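Local coordinates for protein aspartate carbamoyltransferase (PDB 7K46) that probably catalyses the transfer of a carbamoyl group from carbamoyl phosphate to L-aspartate, an early step of pyrimidine biosynthesis, at residues L227-T241 / R275-P288. Residues are numbered along the deposited sequence; the frame is centred on the assembly and turned at random.
Sequences LTPEIVADCDVLYAT and RLAHAKAKMVVMHP
Leu227 lays its CB over one face of the Arg275 guanidinium, near the rim, while its CD1 lies 3.7 Å from Arg275 NE, whose hydrogen bond goes to Leu270 O. Pro229 makes a CH-pi contact with His278: its CB is 3.6 Å from the ring centroid and only 8° off the normal. One turn on, Val232 divides its branches; CG1, anti to the backbone N (chi1 169°), reaches Ala279 CB at 3.9 Å, and CG2 packs on the aliphatic part of Arg275. Water 1 ties Val232 O and Cys235 O to Lys280 N. Asp236 OD1 forms a salt bridge with Lys280 NZ at 2.7 Å, the amino group coming from above the carboxylate plane; the lysine chain, extended beyond CG, passes the carbonyl oxygens of Ala233 and Cys235 on the way. Asp236 OD2 binds Ala163 N, so both carboxylate oxygens are held.

From here the strands run parallel, axes 15° apart, with four backbone bonds from Val284 N–Asp236 O to Ala240 N–Met286 O. Val237 CG1 lies near Met286 SD on one face; Leu238, on the other, meets Met283 CE with its CG at 3.6 Å; Tyr239 returns to the first face, its CD2 near Met286 CB. Ala240 O, buried without a hydrogen-bonding partner, sits over the His287 ring, 3.3 Å from CG.

In the parallel sheet of the Rossmann-like Asp/Orn-binding domain, strand 237-240 lies between strands 163-167 and 284-286; helix 142-156 packs against Val284 and Met286.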
ATOM      1  N   LEU A 227      -6.468  41.866   7.063  1.00 23.79           N
ATOM      2  CA  LEU A 227      -7.748  41.771   7.743  1.00 20.34           C
ATOM      3  C   LEU A 227      -7.915  42.945   8.696  1.00 23.58           C
ATOM      4  O   LEU A 227      -6.943  43.484   9.228  1.00 23.16           O
ATOM      5  CB  LEU A 227      -7.855  40.453   8.521  1.00 21.58           C
ATOM      6  CG  LEU A 227      -7.859  39.164   7.703  1.00 22.15           C
ATOM      7  CD1 LEU A 227      -7.695  37.918   8.595  1.00 20.01           C
ATOM      8  CD2 LEU A 227      -9.144  39.082   6.883  1.00 22.04           C
ATOM      9  N   THR A 228      -9.163  43.344   8.892  1.00 24.40           N
ATOM     10  CA  THR A 228      -9.567  44.386   9.821  1.00 26.00           C
ATOM     11  C   THR A 228     -10.807  43.897  10.539  1.00 24.06           C
ATOM     12  O   THR A 228     -11.496  42.987  10.051  1.00 21.58           O
ATOM     13  CB  THR A 228      -9.887  45.704   9.100  1.00 26.45           C
ATOM     14  OG1 THR A 228     -11.054  45.505   8.293  1.00 27.34           O
ATOM     15  CG2 THR A 228      -8.728  46.156   8.212  1.00 25.28           C
ATOM     16  N   PRO A 229     -11.145  44.478  11.694  1.00 23.23           N
ATOM     17  CA  PRO A 229     -12.385  44.070  12.369  1.00 30.16           C
ATOM     18  C   PRO A 229     -13.613  44.216  11.488  1.00 30.77           C
ATOM     19  O   PRO A 229     -14.532  43.393  11.578  1.00 28.60           O
ATOM     20  CB  PRO A 229     -12.446  45.005  13.587  1.00 35.90           C
ATOM     21  CG  PRO A 229     -11.031  45.358  13.851  1.00 30.53           C
ATOM     22  CD  PRO A 229     -10.404  45.480  12.486  1.00 27.78           C
ATOM     23  N   GLU A 230     -13.644  45.237  10.624  1.00 25.24           N
ATOM     24  CA  GLU A 230     -14.802  45.453   9.764  1.00 31.26           C
ATOM     25  C   GLU A 230     -14.925  44.356   8.715  1.00 26.34           C
ATOM     26  O   GLU A 230     -16.026  43.853   8.460  1.00 27.16           O
ATOM     27  CB  GLU A 230     -14.711  46.828   9.095  1.00 29.21           C
ATOM     28  CG  GLU A 230     -14.843  48.002  10.060  1.00 38.68           C
ATOM     29  CD  GLU A 230     -13.608  48.223  10.938  1.00 48.18           C
ATOM     30  OE1 GLU A 230     -12.480  47.853  10.531  1.00 34.45           O
ATOM     31  OE2 GLU A 230     -13.772  48.773  12.048  1.00 52.56           O
ATOM     32  N   ILE A 231     -13.809  43.962   8.099  1.00 23.34           N
ATOM     33  CA  ILE A 231     -13.862  42.885   7.113  1.00 24.91           C
ATOM     34  C   ILE A 231     -14.252  41.573   7.783  1.00 27.22           C
ATOM     35  O   ILE A 231     -15.110  40.832   7.285  1.00 23.54           O
ATOM     36  CB  ILE A 231     -12.516  42.756   6.375  1.00 24.09           C
ATOM     37  CG1 ILE A 231     -12.276  43.969   5.474  1.00 24.84           C
ATOM     38  CG2 ILE A 231     -12.477  41.457   5.564  1.00 20.06           C
ATOM     39  CD1 ILE A 231     -10.873  44.022   4.872  1.00 27.58           C
ATOM     40  N   VAL A 232     -13.611  41.262   8.916  1.00 23.88           N
ATOM     41  CA  VAL A 232     -13.894  40.022   9.640  1.00 21.69           C
ATOM     42  C   VAL A 232     -15.374  39.946  10.009  1.00 25.49           C
ATOM     43  O   VAL A 232     -16.036  38.920   9.796  1.00 22.87           O
ATOM     44  CB  VAL A 232     -12.993  39.922  10.883  1.00 23.75           C
ATOM     45  CG1 VAL A 232     -13.452  38.790  11.800  1.00 25.20           C
ATOM     46  CG2 VAL A 232     -11.527  39.729  10.457  1.00 22.66           C
ATOM     47  N   ALA A 233     -15.920  41.047  10.536  1.00 22.87           N
ATOM     48  CA  ALA A 233     -17.310  41.070  10.988  1.00 23.26           C
ATOM     49  C   ALA A 233     -18.287  40.835   9.847  1.00 29.34           C
ATOM     50  O   ALA A 233     -19.404  40.355  10.078  1.00 26.09           O
ATOM     51  CB  ALA A 233     -17.618  42.406  11.667  1.00 28.07           C
ATOM     52  N   ASP A 234     -17.893  41.161   8.616  1.00 25.13           N
ATOM     53  CA  ASP A 234     -18.776  41.059   7.464  1.00 24.80           C
ATOM     54  C   ASP A 234     -18.749  39.681   6.805  1.00 24.88           C
ATOM     55  O   ASP A 234     -19.640  39.374   6.003  1.00 26.04           O
ATOM     56  CB  ASP A 234     -18.402  42.132   6.432  1.00 24.24           C
ATOM     57  CG  ASP A 234     -19.462  42.305   5.348  1.00 33.10           C
ATOM     58  OD1 ASP A 234     -20.662  42.380   5.693  1.00 30.90           O
ATOM     59  OD2 ASP A 234     -19.092  42.387   4.157  1.00 28.87           O
ATOM     60  N   CYS A 235     -17.782  38.835   7.138  1.00 22.03           N
ATOM     61  CA  CYS A 235     -17.569  37.599   6.392  1.00 24.94           C
ATOM     62  C   CYS A 235     -18.322  36.415   6.989  1.00 23.51           C
ATOM     63  O   CYS A 235     -18.381  36.234   8.209  1.00 24.20           O
ATOM     64  CB  CYS A 235     -16.078  37.266   6.318  1.00 21.63           C
ATOM     65  SG  CYS A 235     -15.186  38.296   5.129  1.00 23.44           S
ATOM     66  N   ASP A 236     -18.884  35.601   6.102  1.00 22.38           N
ATOM     67  CA  ASP A 236     -19.424  34.297   6.456  1.00 20.02           C
ATOM     68  C   ASP A 236     -18.379  33.196   6.373  1.00 22.27           C
ATOM     69  O   ASP A 236     -18.519  32.168   7.049  1.00 21.04           O
ATOM     70  CB  ASP A 236     -20.597  33.977   5.535  1.00 23.83           C
ATOM     71  CG  ASP A 236     -21.644  35.067   5.565  1.00 28.47           C
ATOM     72  OD1 ASP A 236     -22.207  35.310   6.657  1.00 27.88           O
ATOM     73  OD2 ASP A 236     -21.867  35.708   4.513  1.00 22.35           O
ATOM     74  N   VAL A 237     -17.340  33.397   5.568  1.00 20.80           N
ATOM     75  CA  VAL A 237     -16.241  32.445   5.416  1.00 21.16           C
ATOM     76  C   VAL A 237     -14.932  33.226   5.397  1.00 19.16           C
ATOM     77  O   VAL A 237     -14.781  34.172   4.616  1.00 17.99           O
ATOM     78  CB  VAL A 237     -16.376  31.609   4.125  1.00 17.58           C
ATOM     79  CG1 VAL A 237     -15.175  30.647   3.967  1.00 18.34           C
ATOM     80  CG2 VAL A 237     -17.692  30.838   4.122  1.00 21.33           C
ATOM     81  N   LEU A 238     -13.994  32.836   6.261  1.00 16.61           N
ATOM     82  CA  LEU A 238     -12.592  33.236   6.150  1.00 16.54           C
ATOM     83  C   LEU A 238     -11.828  32.027   5.626  1.00 19.08           C
ATOM     84  O   LEU A 238     -11.674  31.036   6.343  1.00 20.16           O
ATOM     85  CB  LEU A 238     -12.027  33.677   7.496  1.00 20.26           C
ATOM     86  CG  LEU A 238     -12.697  34.871   8.167  1.00 20.84           C
ATOM     87  CD1 LEU A 238     -12.021  35.170   9.511  1.00 17.50           C
ATOM     88  CD2 LEU A 238     -12.633  36.084   7.223  1.00 18.34           C
ATOM     89  N   TYR A 239     -11.353  32.108   4.387  1.00 17.91           N
ATOM     90  CA  TYR A 239     -10.668  30.993   3.727  1.00 17.22           C
ATOM     91  C   TYR A 239      -9.186  31.350   3.668  1.00 19.40           C
ATOM     92  O   TYR A 239      -8.769  32.180   2.857  1.00 18.54           O
ATOM     93  CB  TYR A 239     -11.265  30.724   2.343  1.00 16.63           C
ATOM     94  CG  TYR A 239     -10.755  29.471   1.633  1.00 18.04           C
ATOM     95  CD1 TYR A 239      -9.549  29.481   0.940  1.00 17.06           C
ATOM     96  CD2 TYR A 239     -11.496  28.298   1.634  1.00 16.36           C
ATOM     97  CE1 TYR A 239      -9.081  28.348   0.282  1.00 18.29           C
ATOM     98  CE2 TYR A 239     -11.032  27.148   0.984  1.00 17.48           C
ATOM     99  CZ  TYR A 239      -9.832  27.184   0.309  1.00 18.16           C
ATOM    100  OH  TYR A 239      -9.384  26.066  -0.341  1.00 19.44           O
ATOM    101  N   ALA A 240      -8.397  30.727   4.538  1.00 20.28           N
ATOM    102  CA  ALA A 240      -6.978  31.017   4.667  1.00 16.93           C
ATOM    103  C   ALA A 240      -6.137  30.025   3.869  1.00 23.23           C
ATOM    104  O   ALA A 240      -6.519  28.867   3.669  1.00 19.31           O
ATOM    105  CB  ALA A 240      -6.556  30.982   6.138  1.00 21.53           C
ATOM    106  N   THR A 241      -4.971  30.488   3.420  1.00 22.17           N
ATOM    107  CA  THR A 241      -4.024  29.635   2.716  1.00 19.57           C
ATOM    108  C   THR A 241      -2.618  29.947   3.212  1.00 22.52           C
ATOM    109  O   THR A 241      -2.364  30.987   3.827  1.00 23.17           O
ATOM    110  CB  THR A 241      -4.083  29.820   1.183  1.00 25.22           C
ATOM    111  OG1 THR A 241      -3.764  31.178   0.854  1.00 23.22           O
ATOM    112  CG2 THR A 241      -5.469  29.472   0.634  1.00 24.09           C
ATOM    113  N   ARG A 275      -8.396  37.640  16.516  1.00 23.38           N
ATOM    114  CA  ARG A 275      -9.048  38.016  15.266  1.00 22.58           C
ATOM    115  C   ARG A 275     -10.518  37.611  15.258  1.00 26.51           C
ATOM    116  O   ARG A 275     -11.371  38.350  14.753  1.00 24.56           O
ATOM    117  CB  ARG A 275      -8.324  37.378  14.082  1.00 24.49           C
ATOM    118  CG  ARG A 275      -8.850  37.845  12.722  1.00 22.79           C
ATOM    119  CD  ARG A 275      -8.199  39.162  12.335  1.00 23.96           C
ATOM    120  NE  ARG A 275      -6.795  38.956  11.999  1.00 25.45           N
ATOM    121  CZ  ARG A 275      -5.915  39.934  11.838  1.00 29.06           C
ATOM    122  NH1 ARG A 275      -6.256  41.199  11.994  1.00 24.14           N
ATOM    123  NH2 ARG A 275      -4.659  39.631  11.519  1.00 26.55           N
ATOM    124  N   LEU A 276     -10.838  36.441  15.801  1.00 22.47           N
ATOM    125  CA  LEU A 276     -12.221  35.979  15.771  1.00 25.36           C
ATOM    126  C   LEU A 276     -13.120  36.707  16.759  1.00 28.15           C
ATOM    127  O   LEU A 276     -14.330  36.457  16.759  1.00 28.12           O
ATOM    128  CB  LEU A 276     -12.290  34.477  16.053  1.00 25.66           C
ATOM    129  CG  LEU A 276     -11.903  33.542  14.910  1.00 25.02           C
ATOM    130  CD1 LEU A 276     -12.368  32.127  15.244  1.00 26.12           C
ATOM    131  CD2 LEU A 276     -12.479  34.006  13.578  1.00 22.66           C
ATOM    132  N   ALA A 277     -12.565  37.586  17.603  1.00 27.44           N
ATOM    133  CA  ALA A 277     -13.398  38.352  18.526  1.00 31.82           C
ATOM    134  C   ALA A 277     -14.419  39.205  17.782  1.00 32.99           C
ATOM    135  O   ALA A 277     -15.497  39.486  18.314  1.00 32.29           O
ATOM    136  CB  ALA A 277     -12.526  39.231  19.423  1.00 29.78           C
ATOM    137  N   HIS A 278     -14.106  39.610  16.553  1.00 28.91           N
ATOM    138  CA  HIS A 278     -15.005  40.425  15.747  1.00 31.29           C
ATOM    139  C   HIS A 278     -15.816  39.614  14.742  1.00 30.04           C
ATOM    140  O   HIS A 278     -16.610  40.197  14.001  1.00 26.54           O
ATOM    141  CB  HIS A 278     -14.211  41.510  15.011  1.00 31.48           C
ATOM    142  CG  HIS A 278     -13.518  42.476  15.924  1.00 33.05           C
ATOM    143  ND1 HIS A 278     -12.181  42.371  16.240  1.00 38.22           N
ATOM    144  CD2 HIS A 278     -13.979  43.562  16.590  1.00 36.23           C
ATOM    145  CE1 HIS A 278     -11.848  43.351  17.063  1.00 35.22           C
ATOM    146  NE2 HIS A 278     -12.921  44.090  17.290  1.00 37.78           N
ATOM    147  N   ALA A 279     -15.664  38.292  14.714  1.00 27.91           N
ATOM    148  CA  ALA A 279     -16.377  37.464  13.752  1.00 25.89           C
ATOM    149  C   ALA A 279     -17.833  37.236  14.161  1.00 28.28           C
ATOM    150  O   ALA A 279     -18.189  37.285  15.344  1.00 27.02           O
ATOM    151  CB  ALA A 279     -15.675  36.112  13.582  1.00 23.53           C
ATOM    152  N   LYS A 280     -18.674  36.990  13.156  1.00 27.94           N
ATOM    153  CA  LYS A 280     -20.054  36.574  13.365  1.00 31.99           C
ATOM    154  C   LYS A 280     -20.119  35.306  14.215  1.00 30.05           C
ATOM    155  O   LYS A 280     -19.171  34.521  14.286  1.00 27.71           O
ATOM    156  CB  LYS A 280     -20.742  36.273  12.028  1.00 31.16           C
ATOM    157  CG  LYS A 280     -20.775  37.407  11.035  1.00 33.65           C
ATOM    158  CD  LYS A 280     -21.502  36.976   9.768  1.00 29.50           C
ATOM    159  CE  LYS A 280     -21.646  38.156   8.820  1.00 32.10           C
ATOM    160  NZ  LYS A 280     -22.511  37.837   7.658  1.00 31.43           N
ATOM    161  N   ALA A 281     -21.279  35.095  14.839  1.00 30.19           N
ATOM    162  CA  ALA A 281     -21.539  33.804  15.471  1.00 29.10           C
ATOM    163  C   ALA A 281     -21.662  32.697  14.429  1.00 32.81           C
ATOM    164  O   ALA A 281     -21.123  31.598  14.613  1.00 35.90           O
ATOM    165  CB  ALA A 281     -22.803  33.893  16.330  1.00 32.75           C
ATOM    166  N   LYS A 282     -22.339  32.972  13.314  1.00 28.28           N
ATOM    167  CA  LYS A 282     -22.554  31.983  12.256  1.00 26.25           C
ATOM    168  C   LYS A 282     -21.576  32.269  11.116  1.00 29.22           C
ATOM    169  O   LYS A 282     -21.895  32.982  10.161  1.00 28.99           O
ATOM    170  CB  LYS A 282     -24.005  32.017  11.785  1.00 29.17           C
ATOM    171  CG  LYS A 282     -24.409  30.914  10.799  1.00 36.36           C
ATOM    172  CD  LYS A 282     -25.836  31.142  10.295  1.00 45.52           C
ATOM    173  CE  LYS A 282     -26.199  30.243   9.109  1.00 45.54           C
ATOM    174  NZ  LYS A 282     -26.151  28.804   9.448  1.00 44.10           N
ATOM    175  N   MET A 283     -20.372  31.708  11.221  1.00 25.74           N
ATOM    176  CA  MET A 283     -19.387  31.765  10.145  1.00 23.36           C
ATOM    177  C   MET A 283     -18.445  30.579  10.315  1.00 23.33           C
ATOM    178  O   MET A 283     -18.487  29.874  11.325  1.00 21.65           O
ATOM    179  CB  MET A 283     -18.638  33.112  10.138  1.00 21.17           C
ATOM    180  CG  MET A 283     -17.864  33.447  11.421  1.00 23.31           C
ATOM    181  SD  MET A 283     -16.254  32.599  11.542  1.00 22.35           S
ATOM    182  CE  MET A 283     -15.302  33.498  10.320  1.00 20.60           C
ATOM    183  N   VAL A 284     -17.598  30.346   9.307  1.00 20.14           N
ATOM    184  CA  VAL A 284     -16.570  29.320   9.431  1.00 17.66           C
ATOM    185  C   VAL A 284     -15.225  29.847   8.955  1.00 23.56           C
ATOM    186  O   VAL A 284     -15.136  30.712   8.074  1.00 18.29           O
ATOM    187  CB  VAL A 284     -16.914  28.018   8.669  1.00 22.39           C
ATOM    188  CG1 VAL A 284     -18.109  27.316   9.311  1.00 20.78           C
ATOM    189  CG2 VAL A 284     -17.154  28.300   7.187  1.00 21.09           C
ATOM    190  N   VAL A 285     -14.173  29.300   9.561  1.00 18.11           N
ATOM    191  CA  VAL A 285     -12.802  29.446   9.103  1.00 18.68           C
ATOM    192  C   VAL A 285     -12.433  28.161   8.374  1.00 19.24           C
ATOM    193  O   VAL A 285     -12.648  27.061   8.896  1.00 18.69           O
ATOM    194  CB  VAL A 285     -11.847  29.705  10.281  1.00 20.96           C
ATOM    195  CG1 VAL A 285     -10.401  29.684   9.815  1.00 18.79           C
ATOM    196  CG2 VAL A 285     -12.191  31.040  10.972  1.00 18.12           C
ATOM    197  N   MET A 286     -11.884  28.297   7.176  1.00 16.76           N
ATOM    198  CA  MET A 286     -11.488  27.158   6.371  1.00 15.29           C
ATOM    199  C   MET A 286     -10.046  27.341   5.912  1.00 16.38           C
ATOM    200  O   MET A 286      -9.498  28.445   5.925  1.00 18.93           O
ATOM    201  CB  MET A 286     -12.426  26.986   5.160  1.00 14.98           C
ATOM    202  CG  MET A 286     -13.879  26.673   5.555  1.00 17.52           C
ATOM    203  SD  MET A 286     -15.024  26.762   4.151  1.00 19.26           S
ATOM    204  CE  MET A 286     -14.304  25.573   3.002  1.00 16.62           C
ATOM    205  N   HIS A 287      -9.441  26.235   5.495  1.00 15.32           N
ATOM    206  CA  HIS A 287      -8.048  26.210   5.068  1.00 17.35           C
ATOM    207  C   HIS A 287      -7.851  24.868   4.380  1.00 17.31           C
ATOM    208  O   HIS A 287      -8.187  23.833   4.965  1.00 16.31           O
ATOM    209  CB  HIS A 287      -7.111  26.361   6.271  1.00 15.94           C
ATOM    210  CG  HIS A 287      -5.676  26.606   5.918  1.00 16.24           C
ATOM    211  ND1 HIS A 287      -4.989  25.847   4.994  1.00 17.02           N
ATOM    212  CD2 HIS A 287      -4.787  27.512   6.397  1.00 17.60           C
ATOM    213  CE1 HIS A 287      -3.742  26.278   4.913  1.00 19.42           C
ATOM    214  NE2 HIS A 287      -3.594  27.288   5.753  1.00 19.72           N
ATOM    215  N   PRO A 288      -7.345  24.838   3.144  1.00 17.14           N
ATOM    216  CA  PRO A 288      -7.197  23.547   2.450  1.00 16.72           C
ATOM    217  C   PRO A 288      -6.172  22.625   3.093  1.00 20.33           C
ATOM    218  O   PRO A 288      -6.261  21.402   2.894  1.00 18.96           O
ATOM    219  CB  PRO A 288      -6.779  23.956   1.027  1.00 16.85           C
ATOM    220  CG  PRO A 288      -6.112  25.318   1.208  1.00 19.57           C
ATOM    221  CD  PRO A 288      -6.905  25.979   2.318  1.00 18.35           C
TER
HETATM  222  O   HOH W   1     -17.291  36.804  10.648  1.00 24.77           O
HETATM  223  O   HOH W   2     -22.551  40.753   7.167  1.00 33.00           O
HETATM  224  O   HOH W   3     -23.487  33.893   8.197  1.00 30.11           O